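Local coordinates for protein LEOA (Escherichia coli, PDB 4AUR) that is a bacterial dynamin-like GTPase of enterotoxigenic strains, probably coupling GTP binding and hydrolysis to work on membranes, at residues Lys41-Ser44 / Ala45-Ile49; Glu242-Glu245 / Ser246-Ile250; Arg380-Glu383 / Gln384-Val388. All coordinates share one frame; numbering follows the deposited sequence.

Interaction 1. Residues Lys41-Ser44 / Ala45-Ile49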
ATOM      1  N   LYS A  41     -28.968  -7.497  -4.605  1.00 30.09           N
ATOM      2  CA  LYS A  41     -28.724  -8.770  -5.293  1.00 29.21           C
ATOM      3  C   LYS A  41     -28.198  -9.767  -4.287  1.00 27.73           C
ATOM      4  O   LYS A  41     -28.684 -10.889  -4.214  1.00 26.36           O
ATOM      5  CB  LYS A  41     -27.725  -8.625  -6.419  1.00 30.22           C
ATOM      6  CG  LYS A  41     -28.163  -7.719  -7.556  1.00 31.77           C
ATOM      7  CD  LYS A  41     -28.899  -8.470  -8.642  1.00 34.61           C
ATOM      8  CE  LYS A  41     -29.381  -7.529  -9.734  1.00 36.71           C
ATOM      9  NZ  LYS A  41     -30.722  -6.956  -9.416  1.00 36.43           N
ATOM     10  N   VAL A  42     -27.227  -9.337  -3.483  1.00 26.07           N
ATOM     11  CA  VAL A  42     -26.626 -10.216  -2.462  1.00 24.33           C
ATOM     12  C   VAL A  42     -27.625 -10.717  -1.414  1.00 23.32           C
ATOM     13  O   VAL A  42     -27.651 -11.901  -1.103  1.00 21.58           O
ATOM     14  CB  VAL A  42     -25.423  -9.533  -1.790  1.00 23.48           C
ATOM     15  CG1 VAL A  42     -25.025 -10.231  -0.496  1.00 22.86           C
ATOM     16  CG2 VAL A  42     -24.251  -9.497  -2.757  1.00 23.26           C
ATOM     17  N   THR A  43     -28.430  -9.818  -0.859  1.00 23.94           N
ATOM     18  CA  THR A  43     -29.529 -10.220   0.030  1.00 24.51           C
ATOM     19  C   THR A  43     -30.432 -11.312  -0.582  1.00 25.13           C
ATOM     20  O   THR A  43     -30.673 -12.332   0.048  1.00 25.18           O
ATOM     21  CB  THR A  43     -30.411  -9.017   0.389  1.00 25.14           C
ATOM     22  OG1 THR A  43     -29.616  -8.014   1.011  1.00 24.30           O
ATOM     23  CG2 THR A  43     -31.520  -9.414   1.341  1.00 25.78           C
ATOM     24  N   SER A  44     -30.903 -11.102  -1.813  1.00 25.98           N
ATOM     25  CA  SER A  44     -31.665 -12.128  -2.543  1.00 26.23           C
ATOM     26  C   SER A  44     -30.962 -13.487  -2.584  1.00 26.37           C
ATOM     27  O   SER A  44     -31.583 -14.528  -2.336  1.00 30.69           O
ATOM     28  CB  SER A  44     -31.961 -11.687  -3.985  1.00 26.57           C
ATOM     29  OG  SER A  44     -32.832 -10.560  -4.048  1.00 26.41           O
ATOM     30  N   ALA A  45     -29.677 -13.499  -2.900  1.00 25.21           N
ATOM     31  CA  ALA A  45     -28.956 -14.764  -2.975  1.00 24.56           C
ATOM     32  C   ALA A  45     -28.878 -15.425  -1.612  1.00 24.56           C
ATOM     33  O   ALA A  45     -28.867 -16.647  -1.520  1.00 23.27           O
ATOM     34  CB  ALA A  45     -27.568 -14.575  -3.563  1.00 24.34           C
ATOM     35  N   ILE A  46     -28.830 -14.631  -0.548  1.00 24.76           N
ATOM     36  CA  ILE A  46     -28.858 -15.217   0.792  1.00 26.31           C
ATOM     37  C   ILE A  46     -30.175 -15.933   1.055  1.00 28.31           C
ATOM     38  O   ILE A  46     -30.192 -17.026   1.620  1.00 28.05           O
ATOM     39  CB  ILE A  46     -28.624 -14.174   1.876  1.00 26.47           C
ATOM     40  CG1 ILE A  46     -27.122 -13.848   1.931  1.00 27.48           C
ATOM     41  CG2 ILE A  46     -29.073 -14.708   3.214  1.00 26.18           C
ATOM     42  CD1 ILE A  46     -26.807 -12.528   2.588  1.00 27.05           C
ATOM     43  N   ASN A  47     -31.266 -15.324   0.600  1.00 29.87           N
ATOM     44  CA  ASN A  47     -32.580 -15.876   0.801  1.00 30.39           C
ATOM     45  C   ASN A  47     -32.758 -17.123   0.001  1.00 32.01           C
ATOM     46  O   ASN A  47     -33.225 -18.128   0.525  1.00 37.04           O
ATOM     47  CB  ASN A  47     -33.651 -14.841   0.479  1.00 30.44           C
ATOM     48  CG  ASN A  47     -33.614 -13.679   1.452  1.00 30.46           C
ATOM     49  OD1 ASN A  47     -33.748 -12.503   1.087  1.00 30.83           O
ATOM     50  ND2 ASN A  47     -33.384 -14.010   2.706  1.00 29.00           N
ATOM     51  N   ALA A  48     -32.374 -17.083  -1.263  1.00 32.66           N
ATOM     52  CA  ALA A  48     -32.444 -18.280  -2.088  1.00 31.81           C
ATOM     53  C   ALA A  48     -31.679 -19.405  -1.452  1.00 30.99           C
ATOM     54  O   ALA A  48     -32.120 -20.538  -1.496  1.00 35.67           O
ATOM     55  CB  ALA A  48     -31.896 -18.008  -3.472  1.00 31.66           C
ATOM     56  N   ILE A  49     -30.540 -19.095  -0.847  1.00 33.08           N
ATOM     57  CA  ILE A  49     -29.648 -20.131  -0.326  1.00 33.35           C
ATOM     58  C   ILE A  49     -30.202 -20.827   0.897  1.00 34.28           C
ATOM     59  O   ILE A  49     -29.973 -22.010   1.074  1.00 36.11           O
ATOM     60  CB  ILE A  49     -28.263 -19.562   0.002  1.00 32.63           C
ATOM     61  CG1 ILE A  49     -27.402 -19.573  -1.257  1.00 34.02           C
ATOM     62  CG2 ILE A  49     -27.562 -20.389   1.069  1.00 34.03           C
ATOM     63  CD1 ILE A  49     -26.060 -18.882  -1.098  1.00 33.15           C
TER

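Interaction 2. Residues Glu242-Glu245 / Ser246-Ile250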
ATOM      1  N   GLU A 242     -21.010 -51.395  15.193  1.00 68.25           N
ATOM      2  CA  GLU A 242     -19.574 -51.161  15.346  1.00 67.49           C
ATOM      3  C   GLU A 242     -18.757 -52.315  14.788  1.00 65.88           C
ATOM      4  O   GLU A 242     -17.557 -52.189  14.564  1.00 62.68           O
ATOM      5  CB  GLU A 242     -19.231 -50.916  16.820  1.00 69.81           C
ATOM      6  CG  GLU A 242     -17.955 -50.114  17.053  1.00 66.34           C
ATOM      7  CD  GLU A 242     -18.054 -48.671  16.594  1.00 67.36           C
ATOM      8  OE1 GLU A 242     -19.058 -47.984  16.913  1.00 64.29           O
ATOM      9  OE2 GLU A 242     -17.113 -48.224  15.904  1.00 73.67           O
ATOM     10  N   HIS A 243     -19.410 -53.445  14.559  1.00 72.22           N
ATOM     11  CA  HIS A 243     -18.755 -54.549  13.875  1.00 75.58           C
ATOM     12  C   HIS A 243     -18.784 -54.285  12.373  1.00 73.35           C
ATOM     13  O   HIS A 243     -17.797 -54.484  11.670  1.00 74.37           O
ATOM     14  CB  HIS A 243     -19.427 -55.878  14.205  1.00 77.35           C
ATOM     15  CG  HIS A 243     -18.555 -57.061  13.935  1.00 84.88           C
ATOM     16  ND1 HIS A 243     -18.925 -58.084  13.090  1.00 88.83           N
ATOM     17  CD2 HIS A 243     -17.310 -57.367  14.375  1.00 88.02           C
ATOM     18  CE1 HIS A 243     -17.956 -58.979  13.033  1.00 89.79           C
ATOM     19  NE2 HIS A 243     -16.962 -58.566  13.801  1.00 92.86           N
ATOM     20  N   TYR A 244     -19.934 -53.821  11.906  1.00 68.43           N
ATOM     21  CA  TYR A 244     -20.153 -53.493  10.505  1.00 63.49           C
ATOM     22  C   TYR A 244     -19.203 -52.434   9.939  1.00 60.26           C
ATOM     23  O   TYR A 244     -18.701 -52.584   8.826  1.00 51.95           O
ATOM     24  CB  TYR A 244     -21.588 -53.023  10.365  1.00 61.69           C
ATOM     25  CG  TYR A 244     -21.904 -52.313   9.089  1.00 59.70           C
ATOM     26  CD1 TYR A 244     -22.201 -53.015   7.942  1.00 60.70           C
ATOM     27  CD2 TYR A 244     -21.944 -50.932   9.042  1.00 63.09           C
ATOM     28  CE1 TYR A 244     -22.520 -52.367   6.769  1.00 64.36           C
ATOM     29  CE2 TYR A 244     -22.255 -50.269   7.870  1.00 64.45           C
ATOM     30  CZ  TYR A 244     -22.544 -50.994   6.738  1.00 63.91           C
ATOM     31  OH  TYR A 244     -22.863 -50.343   5.576  1.00 65.68           O
ATOM     32  N   GLU A 245     -18.976 -51.371  10.708  1.00 62.77           N
ATOM     33  CA  GLU A 245     -18.118 -50.255  10.280  1.00 67.24           C
ATOM     34  C   GLU A 245     -16.669 -50.654  10.032  1.00 66.39           C
ATOM     35  O   GLU A 245     -16.021 -50.132   9.120  1.00 70.51           O
ATOM     36  CB  GLU A 245     -18.160 -49.112  11.300  1.00 68.39           C
ATOM     37  CG  GLU A 245     -19.445 -48.308  11.236  1.00 73.20           C
ATOM     38  CD  GLU A 245     -19.517 -47.228  12.292  1.00 78.86           C
ATOM     39  OE1 GLU A 245     -18.471 -46.903  12.896  1.00 84.48           O
ATOM     40  OE2 GLU A 245     -20.626 -46.704  12.519  1.00 82.00           O
ATOM     41  N   SER A 246     -16.164 -51.566  10.854  1.00 67.34           N
ATOM     42  CA  SER A 246     -14.792 -52.042  10.731  1.00 69.64           C
ATOM     43  C   SER A 246     -14.651 -52.922   9.496  1.00 65.36           C
ATOM     44  O   SER A 246     -13.586 -52.976   8.889  1.00 67.69           O
ATOM     45  CB  SER A 246     -14.383 -52.832  11.985  1.00 72.57           C
ATOM     46  OG  SER A 246     -14.597 -52.076  13.169  1.00 71.40           O
ATOM     47  N   ARG A 247     -15.732 -53.609   9.141  1.00 62.36           N
ATOM     48  CA  ARG A 247     -15.734 -54.536   8.017  1.00 60.07           C
ATOM     49  C   ARG A 247     -16.036 -53.837   6.707  1.00 55.09           C
ATOM     50  O   ARG A 247     -15.273 -53.951   5.749  1.00 56.94           O
ATOM     51  CB  ARG A 247     -16.744 -55.656   8.253  1.00 64.94           C
ATOM     52  CG  ARG A 247     -16.409 -56.492   9.480  1.00 73.68           C
ATOM     53  CD  ARG A 247     -16.696 -57.978   9.319  1.00 78.11           C
ATOM     54  NE  ARG A 247     -16.061 -58.742  10.394  1.00 84.35           N
ATOM     55  CZ  ARG A 247     -16.125 -60.066  10.526  1.00 88.91           C
ATOM     56  NH1 ARG A 247     -16.807 -60.808   9.654  1.00 85.45           N
ATOM     57  NH2 ARG A 247     -15.505 -60.653  11.548  1.00 87.58           N
ATOM     58  N   SER A 248     -17.142 -53.104   6.667  1.00 48.61           N
ATOM     59  CA  SER A 248     -17.575 -52.457   5.444  1.00 43.96           C
ATOM     60  C   SER A 248     -16.627 -51.346   4.969  1.00 43.35           C
ATOM     61  O   SER A 248     -16.585 -51.026   3.793  1.00 44.76           O
ATOM     62  CB  SER A 248     -18.943 -51.871   5.670  1.00 42.01           C
ATOM     63  OG  SER A 248     -18.825 -50.835   6.609  1.00 41.40           O
ATOM     64  N   ARG A 249     -15.866 -50.768   5.885  1.00 43.77           N
ATOM     65  CA  ARG A 249     -15.056 -49.570   5.617  1.00 43.42           C
ATOM     66  C   ARG A 249     -15.889 -48.364   5.197  1.00 40.22           C
ATOM     67  O   ARG A 249     -15.366 -47.427   4.602  1.00 37.32           O
ATOM     68  CB  ARG A 249     -13.938 -49.841   4.603  1.00 44.05           C
ATOM     69  CG  ARG A 249     -12.648 -50.342   5.227  1.00 44.89           C
ATOM     70  CD  ARG A 249     -12.810 -51.787   5.649  1.00 48.96           C
ATOM     71  NE  ARG A 249     -11.540 -52.428   5.997  1.00 52.23           N
ATOM     72  CZ  ARG A 249     -11.412 -53.713   6.323  1.00 53.59           C
ATOM     73  NH1 ARG A 249     -12.474 -54.516   6.351  1.00 52.10           N
ATOM     74  NH2 ARG A 249     -10.212 -54.197   6.619  1.00 57.18           N
ATOM     75  N   ILE A 250     -17.169 -48.377   5.561  1.00 39.65           N
ATOM     76  CA  ILE A 250     -18.081 -47.284   5.255  1.00 39.98           C
ATOM     77  C   ILE A 250     -17.626 -45.953   5.843  1.00 40.15           C
ATOM     78  O   ILE A 250     -17.964 -44.919   5.327  1.00 44.32           O
ATOM     79  CB  ILE A 250     -19.507 -47.592   5.752  1.00 40.64           C
ATOM     80  CG1 ILE A 250     -20.536 -46.696   5.072  1.00 40.92           C
ATOM     81  CG2 ILE A 250     -19.609 -47.432   7.255  1.00 42.72           C
ATOM     82  CD1 ILE A 250     -20.787 -47.098   3.639  1.00 42.23           C
TER

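Interaction 3. Residues Arg380-Glu383 / Gln384-Val388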
ATOM      1  N   ARG A 380      32.530  38.465   3.034  1.00 34.06           N
ATOM      2  CA  ARG A 380      32.738  37.082   3.496  1.00 37.52           C
ATOM      3  C   ARG A 380      31.500  36.511   4.205  1.00 34.75           C
ATOM      4  O   ARG A 380      31.175  35.336   4.054  1.00 32.40           O
ATOM      5  CB  ARG A 380      33.965  36.989   4.392  1.00 43.40           C
ATOM      6  CG  ARG A 380      34.441  35.582   4.725  1.00 51.89           C
ATOM      7  CD  ARG A 380      35.900  35.642   5.192  1.00 65.73           C
ATOM      8  NE  ARG A 380      36.271  34.612   6.174  1.00 75.20           N
ATOM      9  CZ  ARG A 380      37.413  34.599   6.873  1.00 81.78           C
ATOM     10  NH1 ARG A 380      38.325  35.562   6.724  1.00 83.60           N
ATOM     11  NH2 ARG A 380      37.645  33.619   7.742  1.00 82.50           N
ATOM     12  N   PHE A 381      30.807  37.351   4.964  1.00 33.41           N
ATOM     13  CA  PHE A 381      29.595  36.943   5.676  1.00 31.93           C
ATOM     14  C   PHE A 381      28.459  36.743   4.681  1.00 32.33           C
ATOM     15  O   PHE A 381      27.802  35.708   4.667  1.00 32.11           O
ATOM     16  CB  PHE A 381      29.210  37.985   6.737  1.00 29.64           C
ATOM     17  CG  PHE A 381      27.833  37.792   7.319  1.00 28.01           C
ATOM     18  CD1 PHE A 381      27.370  36.542   7.664  1.00 27.73           C
ATOM     19  CD2 PHE A 381      27.001  38.873   7.526  1.00 27.26           C
ATOM     20  CE1 PHE A 381      26.105  36.385   8.190  1.00 26.34           C
ATOM     21  CE2 PHE A 381      25.739  38.717   8.058  1.00 25.83           C
ATOM     22  CZ  PHE A 381      25.293  37.474   8.394  1.00 25.20           C
ATOM     23  N   PHE A 382      28.257  37.730   3.826  1.00 34.08           N
ATOM     24  CA  PHE A 382      27.276  37.633   2.766  1.00 36.07           C
ATOM     25  C   PHE A 382      27.442  36.328   1.941  1.00 36.28           C
ATOM     26  O   PHE A 382      26.465  35.729   1.487  1.00 39.46           O
ATOM     27  CB  PHE A 382      27.320  38.911   1.908  1.00 37.00           C
ATOM     28  CG  PHE A 382      26.162  39.063   0.964  1.00 40.88           C
ATOM     29  CD1 PHE A 382      24.882  38.619   1.296  1.00 42.56           C
ATOM     30  CD2 PHE A 382      26.340  39.677  -0.253  1.00 45.00           C
ATOM     31  CE1 PHE A 382      23.813  38.767   0.416  1.00 43.68           C
ATOM     32  CE2 PHE A 382      25.275  39.826  -1.141  1.00 48.42           C
ATOM     33  CZ  PHE A 382      24.008  39.371  -0.803  1.00 46.11           C
ATOM     34  N   GLU A 383      28.655  35.837   1.804  1.00 34.83           N
ATOM     35  CA  GLU A 383      28.874  34.618   1.049  1.00 35.42           C
ATOM     36  C   GLU A 383      28.594  33.380   1.899  1.00 34.05           C
ATOM     37  O   GLU A 383      27.846  32.501   1.495  1.00 34.32           O
ATOM     38  CB  GLU A 383      30.300  34.602   0.502  1.00 38.57           C
ATOM     39  CG  GLU A 383      30.572  35.753  -0.473  1.00 40.32           C
ATOM     40  CD  GLU A 383      32.057  36.019  -0.703  1.00 41.91           C
ATOM     41  OE1 GLU A 383      32.880  35.145  -0.316  1.00 38.29           O
ATOM     42  OE2 GLU A 383      32.386  37.104  -1.273  1.00 42.35           O
ATOM     43  N   GLN A 384      29.192  33.303   3.076  1.00 33.49           N
ATOM     44  CA  GLN A 384      28.881  32.226   4.004  1.00 32.80           C
ATOM     45  C   GLN A 384      27.359  32.136   4.188  1.00 31.51           C
ATOM     46  O   GLN A 384      26.781  31.065   4.075  1.00 31.61           O
ATOM     47  CB  GLN A 384      29.568  32.447   5.360  1.00 33.86           C
ATOM     48  CG  GLN A 384      31.086  32.285   5.358  1.00 35.72           C
ATOM     49  CD  GLN A 384      31.739  32.423   6.758  1.00 39.18           C
ATOM     50  OE1 GLN A 384      31.489  33.367   7.530  1.00 36.18           O
ATOM     51  NE2 GLN A 384      32.595  31.466   7.076  1.00 40.21           N
ATOM     52  N   SER A 385      26.713  33.271   4.431  1.00 29.36           N
ATOM     53  CA  SER A 385      25.268  33.296   4.630  1.00 28.96           C
ATOM     54  C   SER A 385      24.461  32.999   3.358  1.00 28.40           C
ATOM     55  O   SER A 385      23.417  32.371   3.422  1.00 29.18           O
ATOM     56  CB  SER A 385      24.806  34.620   5.259  1.00 28.10           C
ATOM     57  OG  SER A 385      24.568  35.597   4.264  1.00 29.19           O
ATOM     58  N   THR A 386      24.918  33.455   2.208  1.00 29.68           N
ATOM     59  CA  THR A 386      24.306  33.010   0.940  1.00 30.29           C
ATOM     60  C   THR A 386      24.482  31.484   0.749  1.00 28.48           C
ATOM     61  O   THR A 386      23.623  30.833   0.201  1.00 27.74           O
ATOM     62  CB  THR A 386      24.862  33.803  -0.283  1.00 30.35           C
ATOM     63  OG1 THR A 386      24.355  35.146  -0.261  1.00 28.97           O
ATOM     64  CG2 THR A 386      24.461  33.154  -1.613  1.00 29.72           C
ATOM     65  N   ALA A 387      25.578  30.910   1.219  1.00 28.36           N
ATOM     66  CA  ALA A 387      25.772  29.476   1.079  1.00 28.22           C
ATOM     67  C   ALA A 387      24.844  28.688   1.986  1.00 28.72           C
ATOM     68  O   ALA A 387      24.508  27.559   1.660  1.00 31.06           O
ATOM     69  CB  ALA A 387      27.218  29.098   1.357  1.00 28.01           C
ATOM     70  N   VAL A 388      24.454  29.264   3.122  1.00 28.33           N
ATOM     71  CA  VAL A 388      23.505  28.626   4.034  1.00 29.48           C
ATOM     72  C   VAL A 388      22.157  28.488   3.345  1.00 30.55           C
ATOM     73  O   VAL A 388      21.530  27.429   3.361  1.00 30.24           O
ATOM     74  CB  VAL A 388      23.338  29.441   5.343  1.00 30.74           C
ATOM     75  CG1 VAL A 388      22.054  29.078   6.102  1.00 30.19           C
ATOM     76  CG2 VAL A 388      24.557  29.237   6.239  1.00 31.49           C
TER

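Interaction 1. Residues Lys41-Ser44 / Ala45-Ile49
Two methyl-bearing branches are set by the first torsions of Val-42 and Ile-46. CG1 of Val-42 is swung opposite its own backbone N (chi1 164°), while CG1 of Ile-46 lies beside its backbone N, with CD1 carried on in a nearly extended chain (chi2 160°). The Ile-46 arm thereby reaches back along the helix, and its CD1 comes to 4.2 Å from CG1 of Val-42, a loose methyl-to-methyl contact one turn apart. The same arm also lies against the backbone: CG1 of Ile-46 is 3.6 Å from O of Val-42, the oxygen that accepts the Ile-46 N-H at 3.0 Å.

On the next ridge round the helix, Thr-43 and Asn-47 run side by side and point the same way. The Thr-43 methyl, CG2, meets the amide of Asn-47, with OD1 at 3.8 Å. The hydroxyl is turned to the other side of Thr-43 and bonds to the carbonyl of Leu-39 and to the guanidinium of Arg-22, so this residue offers carbon to Asn-47, and oxygen to the preceding turn and to helix 3-30. The OG of Ser-44 likewise bonds to the carbonyl four residues back, that of Gln-40. Ordinary i to i+4 bonds hold the backbone: N of Ala-45 to O of Lys-41 is 3.1 Å, and N of Ala-48 reaches O of Ser-44 at 2.9 Å. Lys-41 turns away and forms a salt bridge with Asp-37.

The buried flank of helix 38-51 is shared among three helices: Ile-46 and Ile-49 rest on Leu-18 of helix 3-30, Ala-45 and Ile-49 on Thr-273 of helix 250-273, and Val-42 and Ala-45 on Met-275 at the start of helix 275-343.

Interaction 2. Residues Glu242-Glu245 / Ser246-Ile250
Tyr-244 presents one face of its ring to Ser-248, one turn on. Ser-248 CB stands 4.0 Å from the ring centroid in a CH-pi contact, and its OG sits over the middle of the same face. The carbonyl of Tyr-244 is gripped twice by that serine. OG, in the crowded position between its own backbone N and carbonyl carbon (chi1 66°), donates to O of Tyr-244 at 2.8 Å from above the carbonyl plane, and the backbone N of Ser-248 reaches this oxygen at 2.7 Å. OG also accepts the N-H of Ile-250 at 3.1 Å, forming an ST turn just where Arg-249, with positive phi, leaves the helix.

Glu-245 meets the residue beyond the helix end: its extended chain crosses Ile-250 at a slant, CG lying 4.1 Å from CG2. Its carbonyl receives only a weak bond from the N of Arg-249. CG2 of Ile-250 also packs against CE2 of Tyr-244, and both Tyr-244 and Ile-250 rest on Ala-72 of helix 66-74.

His-243 places its CE1 over one face of the Arg-247 guanidinium, 3.3 Å from CZ, with the ring and guanidinium planes 44° apart, a slanted approach and not a parallel stack. Beside it, OG of Ser-246 donates to O of Glu-242 at 3.3 Å.

Chemically, the Ser-248 hydroxyl does double duty at the helix end, donating back to Tyr-244 and accepting from the N of Ile-250, where the chain turns toward the next helix, while the nearby Arg-247 guanidinium would probably discourage protonation of His-243.

Interaction 3. Residues Arg380-Glu383 / Gln384-Val388
The ring of Phe-381 reaches along the helix to Ser-385, CE1 approaching CB at a slant, 3.7 Å away. With chi1 at 168°, CG trans to the amide nitrogen, the ring leans toward the following turn. The backbone of the pair is joined by N of Ser-385 to O of Phe-381 at 2.7 Å. The Ser-385 hydroxyl takes its hydrogen bond outside the turn, with the carbonyl of Phe-528.

The neighbouring pair, Phe-382 and Thr-386, makes the other main contact. The two side chains cross at an angle, and OG1 of Thr-386 comes to 3.7 Å from CE1 of the Phe-382 ring. A chi1 of -72° directs OG1 back toward the preceding turn, where it donates to O of Phe-382 at 2.8 Å. The backbone N of Thr-386 reaches the same oxygen, also at 2.8 Å, but from the opposite face of the carbonyl plane. One carbonyl is therefore held by both the amide and the hydroxyl of a single residue, an arrangement common for threonine inside helices, where it satisfies the hydroxyl without a partner from another chain segment.

On the exposed side, the extended chain of Gln-384 starts over the backbone of the previous turn: its CG lies 3.3 Å from O of Arg-380, the oxygen that accepts its own N-H. Farther on, N of Ala-387 bonds to O of Glu-383 at 2.8 Å.

Within the long helix 368-408, Phe-381 faces helix 275-343, packing on Leu-324, Ala-325 and Leu-328, and its ring also meets that of Phe-528 at the end of helix 521-528. Phe-382, Thr-386 and Ala-387 look instead onto the loop carrying Tyr-450, Val-451 and Lys-453.

The three contacts are short helical runs, with side chains meeting about one turn apart, spread along a very elongated molecule. Interactions 1 and 2 share one side of the chain's centre, their own centres about 41 Å apart, whereas interaction 3 lies on the opposite side, about 75 Å from interaction 1 and 97 Å from interaction 2, centre to centre. None touches another. Interaction 2 rests on helix 66-74, so it packs on the helix that follows the probable P-loop. The helix of interaction 1 leads into strand 54-60, which runs up to that same loop. Helix 275-343 runs between two of them, touching both interaction 1 and interaction 3.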